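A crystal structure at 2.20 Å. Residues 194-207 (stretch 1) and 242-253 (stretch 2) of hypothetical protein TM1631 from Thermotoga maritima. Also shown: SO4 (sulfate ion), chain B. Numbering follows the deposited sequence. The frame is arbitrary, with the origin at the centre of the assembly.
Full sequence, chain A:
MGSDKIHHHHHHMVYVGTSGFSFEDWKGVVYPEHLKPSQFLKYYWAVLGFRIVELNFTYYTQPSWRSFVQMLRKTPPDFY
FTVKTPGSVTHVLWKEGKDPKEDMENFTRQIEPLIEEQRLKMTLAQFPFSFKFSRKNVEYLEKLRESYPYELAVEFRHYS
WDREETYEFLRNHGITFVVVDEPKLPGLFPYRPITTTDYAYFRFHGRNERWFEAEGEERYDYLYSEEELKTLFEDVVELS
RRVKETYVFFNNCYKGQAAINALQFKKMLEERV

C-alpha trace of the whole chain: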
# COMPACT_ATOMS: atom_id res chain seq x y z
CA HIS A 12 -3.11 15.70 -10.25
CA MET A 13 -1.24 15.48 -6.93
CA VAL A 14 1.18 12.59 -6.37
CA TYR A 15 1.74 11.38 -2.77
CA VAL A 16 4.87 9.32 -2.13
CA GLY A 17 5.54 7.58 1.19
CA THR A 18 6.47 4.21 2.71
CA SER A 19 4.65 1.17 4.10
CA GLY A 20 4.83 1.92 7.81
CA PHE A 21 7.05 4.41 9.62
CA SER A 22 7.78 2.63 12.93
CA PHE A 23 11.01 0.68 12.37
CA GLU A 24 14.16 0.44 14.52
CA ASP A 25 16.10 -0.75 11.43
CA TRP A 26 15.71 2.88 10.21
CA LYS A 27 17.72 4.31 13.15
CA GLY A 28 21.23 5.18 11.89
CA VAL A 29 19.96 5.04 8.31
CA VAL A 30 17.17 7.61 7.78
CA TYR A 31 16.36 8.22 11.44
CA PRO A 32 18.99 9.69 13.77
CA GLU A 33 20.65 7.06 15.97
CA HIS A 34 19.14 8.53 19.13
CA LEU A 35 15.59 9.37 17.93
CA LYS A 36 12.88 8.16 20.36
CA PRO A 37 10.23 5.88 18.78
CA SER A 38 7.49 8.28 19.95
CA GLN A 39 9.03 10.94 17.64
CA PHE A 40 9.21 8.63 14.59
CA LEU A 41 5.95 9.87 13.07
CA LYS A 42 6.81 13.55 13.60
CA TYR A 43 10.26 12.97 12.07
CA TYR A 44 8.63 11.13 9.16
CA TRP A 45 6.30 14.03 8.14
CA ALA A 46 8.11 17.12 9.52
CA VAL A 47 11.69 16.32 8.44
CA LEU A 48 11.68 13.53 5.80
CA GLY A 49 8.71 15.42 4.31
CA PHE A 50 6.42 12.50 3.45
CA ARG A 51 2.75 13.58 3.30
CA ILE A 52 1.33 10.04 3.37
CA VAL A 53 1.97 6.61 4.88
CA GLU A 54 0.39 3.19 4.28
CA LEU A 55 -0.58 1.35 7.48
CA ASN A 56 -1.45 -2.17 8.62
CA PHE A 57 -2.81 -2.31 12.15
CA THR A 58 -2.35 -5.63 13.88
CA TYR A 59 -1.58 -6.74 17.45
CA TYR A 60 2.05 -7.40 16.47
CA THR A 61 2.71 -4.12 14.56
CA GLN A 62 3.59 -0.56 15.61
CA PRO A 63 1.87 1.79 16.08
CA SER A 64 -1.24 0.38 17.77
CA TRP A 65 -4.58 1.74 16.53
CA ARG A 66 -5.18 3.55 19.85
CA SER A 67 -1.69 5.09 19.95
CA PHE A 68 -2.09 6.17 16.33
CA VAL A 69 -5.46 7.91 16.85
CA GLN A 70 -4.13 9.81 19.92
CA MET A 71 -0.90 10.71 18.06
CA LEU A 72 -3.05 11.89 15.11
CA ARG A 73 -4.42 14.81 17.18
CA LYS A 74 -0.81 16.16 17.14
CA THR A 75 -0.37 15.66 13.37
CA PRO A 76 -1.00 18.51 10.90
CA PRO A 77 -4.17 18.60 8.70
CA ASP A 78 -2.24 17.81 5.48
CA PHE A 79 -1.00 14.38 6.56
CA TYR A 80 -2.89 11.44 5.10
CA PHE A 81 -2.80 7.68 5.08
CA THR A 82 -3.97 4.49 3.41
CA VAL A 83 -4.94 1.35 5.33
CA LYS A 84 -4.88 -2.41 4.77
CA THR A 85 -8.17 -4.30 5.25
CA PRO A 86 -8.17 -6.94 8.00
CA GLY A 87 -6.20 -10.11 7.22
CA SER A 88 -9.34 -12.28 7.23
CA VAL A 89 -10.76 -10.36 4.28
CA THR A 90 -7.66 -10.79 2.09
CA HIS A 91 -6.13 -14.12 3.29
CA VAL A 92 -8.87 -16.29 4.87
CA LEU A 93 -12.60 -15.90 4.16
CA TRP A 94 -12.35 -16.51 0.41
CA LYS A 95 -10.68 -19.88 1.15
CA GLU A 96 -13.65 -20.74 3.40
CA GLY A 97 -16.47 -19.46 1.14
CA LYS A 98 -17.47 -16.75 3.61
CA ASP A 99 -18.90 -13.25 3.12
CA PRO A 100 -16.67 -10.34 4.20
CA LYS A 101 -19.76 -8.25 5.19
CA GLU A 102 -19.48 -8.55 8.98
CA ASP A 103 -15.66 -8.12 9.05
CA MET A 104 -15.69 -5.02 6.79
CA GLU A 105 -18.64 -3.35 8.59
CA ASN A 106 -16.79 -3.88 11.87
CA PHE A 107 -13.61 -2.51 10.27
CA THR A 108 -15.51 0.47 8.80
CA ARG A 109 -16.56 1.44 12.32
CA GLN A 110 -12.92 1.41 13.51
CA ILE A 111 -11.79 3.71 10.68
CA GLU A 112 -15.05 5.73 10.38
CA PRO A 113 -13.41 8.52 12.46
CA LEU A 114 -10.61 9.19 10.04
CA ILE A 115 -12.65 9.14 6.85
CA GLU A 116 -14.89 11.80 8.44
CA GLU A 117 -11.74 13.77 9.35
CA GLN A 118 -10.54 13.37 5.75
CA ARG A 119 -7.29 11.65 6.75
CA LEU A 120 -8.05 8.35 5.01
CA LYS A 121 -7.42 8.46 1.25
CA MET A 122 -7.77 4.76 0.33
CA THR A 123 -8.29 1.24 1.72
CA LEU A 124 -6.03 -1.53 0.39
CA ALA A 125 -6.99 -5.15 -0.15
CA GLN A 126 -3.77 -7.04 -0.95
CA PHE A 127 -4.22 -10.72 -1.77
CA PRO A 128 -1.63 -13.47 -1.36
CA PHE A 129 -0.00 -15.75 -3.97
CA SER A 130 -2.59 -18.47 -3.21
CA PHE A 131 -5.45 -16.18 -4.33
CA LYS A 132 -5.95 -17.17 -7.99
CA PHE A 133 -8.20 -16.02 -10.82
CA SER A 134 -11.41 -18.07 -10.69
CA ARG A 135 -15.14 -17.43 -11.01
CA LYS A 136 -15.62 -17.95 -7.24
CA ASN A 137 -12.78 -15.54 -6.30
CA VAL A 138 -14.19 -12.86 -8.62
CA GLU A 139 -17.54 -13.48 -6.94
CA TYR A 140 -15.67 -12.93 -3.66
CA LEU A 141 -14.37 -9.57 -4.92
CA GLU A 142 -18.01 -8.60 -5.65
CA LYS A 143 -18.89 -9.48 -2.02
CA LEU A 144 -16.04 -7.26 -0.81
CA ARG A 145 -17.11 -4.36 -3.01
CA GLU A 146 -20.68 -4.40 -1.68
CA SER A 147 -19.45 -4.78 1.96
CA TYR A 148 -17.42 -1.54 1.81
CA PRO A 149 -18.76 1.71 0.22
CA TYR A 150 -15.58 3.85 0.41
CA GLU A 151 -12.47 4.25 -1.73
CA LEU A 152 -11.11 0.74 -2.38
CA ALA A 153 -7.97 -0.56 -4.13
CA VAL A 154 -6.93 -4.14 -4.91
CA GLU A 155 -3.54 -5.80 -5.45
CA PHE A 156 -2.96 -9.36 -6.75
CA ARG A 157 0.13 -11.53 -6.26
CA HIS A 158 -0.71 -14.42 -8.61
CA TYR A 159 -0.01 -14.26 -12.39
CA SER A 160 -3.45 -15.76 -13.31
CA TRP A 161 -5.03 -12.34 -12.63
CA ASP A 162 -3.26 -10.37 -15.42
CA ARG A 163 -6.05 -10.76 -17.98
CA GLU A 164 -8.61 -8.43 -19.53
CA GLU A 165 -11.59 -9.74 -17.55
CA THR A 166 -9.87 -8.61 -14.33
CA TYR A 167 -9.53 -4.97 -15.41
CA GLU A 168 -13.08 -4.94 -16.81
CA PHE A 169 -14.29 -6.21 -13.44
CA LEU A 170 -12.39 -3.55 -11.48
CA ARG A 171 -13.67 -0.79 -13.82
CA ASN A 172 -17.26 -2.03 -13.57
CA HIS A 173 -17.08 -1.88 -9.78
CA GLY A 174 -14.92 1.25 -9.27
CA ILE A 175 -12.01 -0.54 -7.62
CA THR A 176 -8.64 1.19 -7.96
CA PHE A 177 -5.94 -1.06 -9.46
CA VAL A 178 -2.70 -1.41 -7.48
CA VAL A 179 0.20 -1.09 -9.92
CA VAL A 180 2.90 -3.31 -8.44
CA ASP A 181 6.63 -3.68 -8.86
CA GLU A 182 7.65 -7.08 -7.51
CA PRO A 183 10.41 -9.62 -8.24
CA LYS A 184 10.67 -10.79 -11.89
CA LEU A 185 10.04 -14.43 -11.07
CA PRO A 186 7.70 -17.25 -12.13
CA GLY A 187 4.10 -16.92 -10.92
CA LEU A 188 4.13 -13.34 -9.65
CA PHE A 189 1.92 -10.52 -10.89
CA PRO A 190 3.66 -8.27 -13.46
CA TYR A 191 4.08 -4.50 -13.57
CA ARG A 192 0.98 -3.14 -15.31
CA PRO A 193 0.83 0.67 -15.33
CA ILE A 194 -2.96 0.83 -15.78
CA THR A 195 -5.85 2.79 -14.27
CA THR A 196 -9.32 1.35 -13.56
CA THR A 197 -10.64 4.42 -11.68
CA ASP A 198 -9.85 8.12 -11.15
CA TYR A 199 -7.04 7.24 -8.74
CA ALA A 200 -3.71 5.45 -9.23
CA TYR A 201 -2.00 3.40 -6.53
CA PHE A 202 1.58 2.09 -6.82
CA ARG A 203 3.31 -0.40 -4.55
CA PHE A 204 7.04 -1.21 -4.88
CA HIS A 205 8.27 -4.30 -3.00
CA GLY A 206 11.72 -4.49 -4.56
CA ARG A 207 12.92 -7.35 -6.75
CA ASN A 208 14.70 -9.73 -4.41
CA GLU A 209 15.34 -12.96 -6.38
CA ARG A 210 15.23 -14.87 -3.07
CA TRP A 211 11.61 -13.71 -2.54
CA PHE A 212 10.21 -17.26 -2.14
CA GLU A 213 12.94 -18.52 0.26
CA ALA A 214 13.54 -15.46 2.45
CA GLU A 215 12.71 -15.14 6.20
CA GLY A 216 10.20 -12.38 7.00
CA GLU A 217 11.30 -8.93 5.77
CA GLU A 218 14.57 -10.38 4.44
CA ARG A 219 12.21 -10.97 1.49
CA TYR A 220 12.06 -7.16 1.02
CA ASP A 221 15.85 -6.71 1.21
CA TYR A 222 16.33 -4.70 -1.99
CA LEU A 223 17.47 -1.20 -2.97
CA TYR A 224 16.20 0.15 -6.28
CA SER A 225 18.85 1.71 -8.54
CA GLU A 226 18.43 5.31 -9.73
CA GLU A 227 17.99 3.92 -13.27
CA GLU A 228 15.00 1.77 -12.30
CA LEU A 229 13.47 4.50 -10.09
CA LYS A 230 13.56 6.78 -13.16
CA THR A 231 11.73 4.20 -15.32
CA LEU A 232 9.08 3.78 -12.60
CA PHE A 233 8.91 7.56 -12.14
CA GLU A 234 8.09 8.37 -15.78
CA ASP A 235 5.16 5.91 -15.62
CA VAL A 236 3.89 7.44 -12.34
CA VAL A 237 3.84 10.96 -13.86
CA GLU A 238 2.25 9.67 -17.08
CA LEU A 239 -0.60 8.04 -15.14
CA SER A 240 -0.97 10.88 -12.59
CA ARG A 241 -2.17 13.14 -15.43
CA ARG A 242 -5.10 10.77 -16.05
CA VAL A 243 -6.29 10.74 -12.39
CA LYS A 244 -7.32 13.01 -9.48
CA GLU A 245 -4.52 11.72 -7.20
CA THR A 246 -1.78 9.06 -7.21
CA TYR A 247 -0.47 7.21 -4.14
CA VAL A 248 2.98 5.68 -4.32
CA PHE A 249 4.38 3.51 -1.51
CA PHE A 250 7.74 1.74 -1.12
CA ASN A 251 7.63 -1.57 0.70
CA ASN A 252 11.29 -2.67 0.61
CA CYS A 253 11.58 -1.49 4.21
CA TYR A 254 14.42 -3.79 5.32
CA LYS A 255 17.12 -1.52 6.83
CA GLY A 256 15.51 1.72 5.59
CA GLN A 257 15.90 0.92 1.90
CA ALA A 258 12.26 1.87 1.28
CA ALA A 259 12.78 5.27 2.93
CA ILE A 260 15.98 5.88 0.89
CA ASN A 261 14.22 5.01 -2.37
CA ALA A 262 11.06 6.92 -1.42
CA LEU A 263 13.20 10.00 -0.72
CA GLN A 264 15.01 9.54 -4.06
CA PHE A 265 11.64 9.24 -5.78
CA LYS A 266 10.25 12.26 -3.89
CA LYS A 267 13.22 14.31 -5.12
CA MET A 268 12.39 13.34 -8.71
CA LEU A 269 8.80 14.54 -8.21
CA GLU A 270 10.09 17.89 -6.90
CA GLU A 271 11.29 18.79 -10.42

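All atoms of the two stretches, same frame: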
# COMPACT_ATOMS: atom_id res chain seq x y z
N ILE A 194 -1.58 0.74 -15.27
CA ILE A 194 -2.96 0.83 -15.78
C ILE A 194 -3.85 1.46 -14.72
O ILE A 194 -3.65 1.25 -13.51
CB ILE A 194 -3.51 -0.58 -16.13
CG1 ILE A 194 -2.89 -1.09 -17.43
CG2 ILE A 194 -5.05 -0.57 -16.29
CD1 ILE A 194 -3.05 -2.56 -17.60
N THR A 195 -4.85 2.22 -15.17
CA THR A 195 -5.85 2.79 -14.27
C THR A 195 -7.24 2.21 -14.56
O THR A 195 -7.66 2.09 -15.71
CB THR A 195 -5.94 4.33 -14.37
OG1 THR A 195 -6.17 4.73 -15.72
CG2 THR A 195 -4.65 4.96 -13.87
N THR A 196 -7.95 1.85 -13.49
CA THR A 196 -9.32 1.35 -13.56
C THR A 196 -10.34 2.35 -12.99
O THR A 196 -11.54 2.12 -13.08
CB THR A 196 -9.45 0.07 -12.76
OG1 THR A 196 -9.04 0.32 -11.41
CG2 THR A 196 -8.58 -1.03 -13.36
N THR A 197 -9.83 3.43 -12.39
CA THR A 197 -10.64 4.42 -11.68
C THR A 197 -10.08 5.81 -11.96
O THR A 197 -9.37 6.01 -12.94
CB THR A 197 -10.65 4.14 -10.16
OG1 THR A 197 -9.32 4.20 -9.64
CG2 THR A 197 -11.24 2.77 -9.86
N ASP A 198 -10.41 6.77 -11.10
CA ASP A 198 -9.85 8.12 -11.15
C ASP A 198 -8.82 8.34 -10.04
O ASP A 198 -8.59 9.47 -9.60
CB ASP A 198 -10.97 9.18 -11.08
CG ASP A 198 -11.85 9.06 -9.83
OD1 ASP A 198 -11.76 8.05 -9.12
OD2 ASP A 198 -12.63 9.99 -9.58
N TYR A 199 -8.22 7.23 -9.60
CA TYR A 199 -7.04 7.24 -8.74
C TYR A 199 -6.06 6.16 -9.19
O TYR A 199 -6.46 5.11 -9.68
CB TYR A 199 -7.43 7.02 -7.27
CG TYR A 199 -8.25 8.16 -6.73
CD1 TYR A 199 -7.63 9.30 -6.25
CD2 TYR A 199 -9.64 8.11 -6.73
CE1 TYR A 199 -8.38 10.38 -5.77
CE2 TYR A 199 -10.41 9.18 -6.25
CZ TYR A 199 -9.76 10.31 -5.77
OH TYR A 199 -10.50 11.38 -5.29
N ALA A 200 -4.77 6.46 -9.05
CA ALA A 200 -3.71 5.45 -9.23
C ALA A 200 -3.09 5.13 -7.88
O ALA A 200 -3.03 5.98 -6.99
CB ALA A 200 -2.65 5.94 -10.19
N TYR A 201 -2.61 3.90 -7.75
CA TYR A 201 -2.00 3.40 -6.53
C TYR A 201 -0.82 2.52 -6.93
O TYR A 201 -1.02 1.53 -7.61
CB TYR A 201 -3.04 2.61 -5.73
CG TYR A 201 -2.73 2.41 -4.25
CD1 TYR A 201 -1.63 1.67 -3.82
CD2 TYR A 201 -3.57 2.95 -3.28
CE1 TYR A 201 -1.37 1.48 -2.46
CE2 TYR A 201 -3.33 2.76 -1.93
CZ TYR A 201 -2.23 2.03 -1.52
OH TYR A 201 -2.00 1.86 -0.17
N PHE A 202 0.39 2.88 -6.50
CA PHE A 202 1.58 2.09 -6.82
C PHE A 202 2.16 1.49 -5.56
O PHE A 202 2.25 2.18 -4.55
CB PHE A 202 2.67 2.95 -7.46
CG PHE A 202 2.29 3.51 -8.78
CD1 PHE A 202 1.40 4.58 -8.86
CD2 PHE A 202 2.82 2.99 -9.94
CE1 PHE A 202 1.04 5.11 -10.09
CE2 PHE A 202 2.47 3.52 -11.18
CZ PHE A 202 1.57 4.58 -11.25
N ARG A 203 2.58 0.23 -5.64
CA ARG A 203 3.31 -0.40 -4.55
C ARG A 203 4.59 -1.06 -5.06
O ARG A 203 4.54 -1.87 -5.96
CB ARG A 203 2.44 -1.40 -3.82
CG ARG A 203 1.24 -0.77 -3.11
CD ARG A 203 0.58 -1.76 -2.17
NE ARG A 203 1.30 -1.89 -0.90
CZ ARG A 203 1.48 -3.02 -0.23
NH1 ARG A 203 1.06 -4.18 -0.71
NH2 ARG A 203 2.13 -3.01 0.93
N PHE A 204 5.73 -0.68 -4.48
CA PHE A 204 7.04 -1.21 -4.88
C PHE A 204 7.63 -2.05 -3.75
O PHE A 204 7.94 -1.53 -2.68
CB PHE A 204 8.00 -0.07 -5.24
CG PHE A 204 7.45 0.90 -6.27
CD1 PHE A 204 6.78 0.45 -7.40
CD2 PHE A 204 7.62 2.26 -6.11
CE1 PHE A 204 6.28 1.35 -8.35
CE2 PHE A 204 7.13 3.17 -7.05
CZ PHE A 204 6.46 2.71 -8.17
N HIS A 205 7.79 -3.34 -4.01
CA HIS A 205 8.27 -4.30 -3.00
C HIS A 205 9.74 -4.66 -3.15
O HIS A 205 10.26 -5.49 -2.39
CB HIS A 205 7.46 -5.61 -3.10
CG HIS A 205 5.98 -5.42 -2.99
ND1 HIS A 205 5.38 -4.91 -1.87
CD2 HIS A 205 4.99 -5.69 -3.86
CE1 HIS A 205 4.08 -4.86 -2.06
NE2 HIS A 205 3.81 -5.33 -3.26
N GLY A 206 10.39 -4.06 -4.14
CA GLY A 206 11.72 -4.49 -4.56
C GLY A 206 11.65 -5.75 -5.41
O GLY A 206 10.58 -6.25 -5.70
N ARG A 207 12.82 -6.26 -5.78
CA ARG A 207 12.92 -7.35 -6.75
C ARG A 207 13.88 -8.42 -6.30
O ARG A 207 14.60 -9.01 -7.11
CB ARG A 207 13.39 -6.80 -8.09
CG ARG A 207 12.53 -5.72 -8.64
CD ARG A 207 13.16 -5.18 -9.87
NE ARG A 207 12.29 -4.22 -10.51
CZ ARG A 207 12.60 -3.55 -11.61
NH1 ARG A 207 13.77 -3.73 -12.22
NH2 ARG A 207 11.72 -2.69 -12.11
N ARG A 242 -3.81 11.37 -15.75
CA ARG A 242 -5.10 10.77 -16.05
C ARG A 242 -6.02 10.63 -14.83
O ARG A 242 -7.16 10.21 -14.98
CB ARG A 242 -4.88 9.39 -16.68
N VAL A 243 -5.54 10.99 -13.63
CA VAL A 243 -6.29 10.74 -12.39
C VAL A 243 -6.29 11.94 -11.44
O VAL A 243 -5.49 12.87 -11.59
CB VAL A 243 -5.78 9.49 -11.66
CG1 VAL A 243 -5.95 8.25 -12.54
CG2 VAL A 243 -4.33 9.65 -11.24
N LYS A 244 -7.20 11.92 -10.46
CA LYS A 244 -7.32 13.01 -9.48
C LYS A 244 -6.07 13.04 -8.59
O LYS A 244 -5.48 14.10 -8.38
CB LYS A 244 -8.55 12.86 -8.59
CG LYS A 244 -9.87 12.53 -9.27
CD LYS A 244 -10.23 13.52 -10.36
CE LYS A 244 -11.59 13.17 -10.99
NZ LYS A 244 -12.69 13.23 -10.00
N GLU A 245 -5.70 11.87 -8.07
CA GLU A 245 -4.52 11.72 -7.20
C GLU A 245 -3.87 10.35 -7.40
O GLU A 245 -4.52 9.39 -7.80
CB GLU A 245 -4.89 11.88 -5.73
CG GLU A 245 -5.24 13.30 -5.31
CD GLU A 245 -5.98 13.38 -3.99
OE1 GLU A 245 -5.90 12.43 -3.19
OE2 GLU A 245 -6.66 14.41 -3.77
N THR A 246 -2.57 10.28 -7.10
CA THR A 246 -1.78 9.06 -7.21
C THR A 246 -1.07 8.82 -5.89
O THR A 246 -0.49 9.76 -5.33
CB THR A 246 -0.73 9.15 -8.35
OG1 THR A 246 -1.39 9.19 -9.62
CG2 THR A 246 0.23 7.97 -8.32
N TYR A 247 -1.10 7.58 -5.41
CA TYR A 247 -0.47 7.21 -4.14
C TYR A 247 0.61 6.19 -4.41
O TYR A 247 0.34 5.12 -4.95
CB TYR A 247 -1.50 6.66 -3.15
CG TYR A 247 -2.76 7.49 -3.13
CD1 TYR A 247 -2.75 8.80 -2.66
CD2 TYR A 247 -3.96 6.97 -3.61
CE1 TYR A 247 -3.90 9.57 -2.67
CE2 TYR A 247 -5.11 7.74 -3.62
CZ TYR A 247 -5.08 9.04 -3.15
OH TYR A 247 -6.23 9.80 -3.16
N VAL A 248 1.83 6.51 -4.01
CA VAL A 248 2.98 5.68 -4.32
C VAL A 248 3.65 5.29 -3.01
O VAL A 248 4.06 6.15 -2.23
CB VAL A 248 3.98 6.45 -5.21
CG1 VAL A 248 5.14 5.56 -5.63
CG2 VAL A 248 3.28 7.04 -6.45
N PHE A 249 3.75 3.99 -2.75
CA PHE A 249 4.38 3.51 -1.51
C PHE A 249 5.50 2.54 -1.82
O PHE A 249 5.36 1.71 -2.72
CB PHE A 249 3.34 2.85 -0.60
CG PHE A 249 2.22 3.77 -0.20
CD1 PHE A 249 2.35 4.61 0.89
CD2 PHE A 249 1.04 3.80 -0.94
CE1 PHE A 249 1.33 5.48 1.25
CE2 PHE A 249 0.01 4.67 -0.58
CZ PHE A 249 0.16 5.50 0.52
N PHE A 250 6.59 2.65 -1.05
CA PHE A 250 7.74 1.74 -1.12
C PHE A 250 7.73 0.78 0.05
O PHE A 250 7.62 1.20 1.20
CB PHE A 250 9.07 2.51 -1.09
CG PHE A 250 9.45 3.10 -2.40
CD1 PHE A 250 8.86 4.27 -2.84
CD2 PHE A 250 10.41 2.50 -3.20
CE1 PHE A 250 9.21 4.84 -4.05
CE2 PHE A 250 10.77 3.06 -4.41
CZ PHE A 250 10.16 4.24 -4.84
N ASN A 251 7.87 -0.50 -0.25
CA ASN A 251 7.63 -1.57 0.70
C ASN A 251 8.89 -2.35 1.05
O ASN A 251 8.85 -3.26 1.88
CB ASN A 251 6.57 -2.52 0.13
CG ASN A 251 5.86 -3.32 1.20
OD1 ASN A 251 5.66 -2.85 2.32
ND2 ASN A 251 5.47 -4.54 0.86
N ASN A 252 10.00 -2.01 0.39
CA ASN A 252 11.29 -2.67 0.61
C ASN A 252 11.95 -2.10 1.85
O ASN A 252 13.03 -1.54 1.79
CB ASN A 252 12.20 -2.53 -0.61
CG ASN A 252 12.41 -1.08 -1.05
OD1 ASN A 252 11.47 -0.29 -1.09
ND2 ASN A 252 13.64 -0.74 -1.40
N CYS A 253 11.28 -2.26 2.99
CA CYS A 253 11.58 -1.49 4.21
C CYS A 253 12.74 -2.04 5.03
O CYS A 253 13.15 -1.42 6.02
CB CYS A 253 10.32 -1.39 5.09
SG CYS A 253 9.00 -0.28 4.44
S SO4 B . 2.87 -6.94 1.05
O1 SO4 B . 2.14 -7.03 -0.22
O2 SO4 B . 2.65 -8.15 1.84
O3 SO4 B . 4.28 -6.80 0.75
O4 SO4 B . 2.37 -5.81 1.82

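Asn-251 ND2 donates to His-205 ND1 (2.8 Å) just past the strands, so the imidazole accepts at that nitrogen. A sulfate, probably from the crystallisation liquor, sits beside this pair: Arg-203 NH2 donates to its O4 (2.9 Å) and Arg-203 NH1 to its O1 (3.1 Å), charge meeting charge. At the other end, Lys-244 N binds Asp-198 O (2.9 Å), while Lys-244 NZ and Asp-198 OD2 form a salt bridge at 3.3 Å, whose hydrogen bond is weak. Between these ends, Phe-202 N donates to Tyr-247 O (2.7 Å) and Phe-249 N to Phe-202 O (3.0 Å); Ala-200 and Phe-204 repeat the pattern, ending with Asn-251 N to Phe-204 O at 2.6 Å. The two neighbouring strands of one sheet run parallel, their axes 4.6 Å apart at closest approach and 8° from perfect alignment. Because the chains run the same way, each bonding residue reaches two partners flanking its opposite number.

Side chains alternate between the sheet's faces. Ala-200, Phe-202 and Phe-204 share one with Thr-246, Val-248 and Phe-250; there Phe-204 turns its ring edge to the face of Phe-250 (CD2 to CZ, 3.5 Å) and its CE2 meets Val-248 CG1 at 3.4 Å. On the other, Tyr-201 CZ lies 3.6 Å from Phe-249 CE2, their rings inclined at 38°.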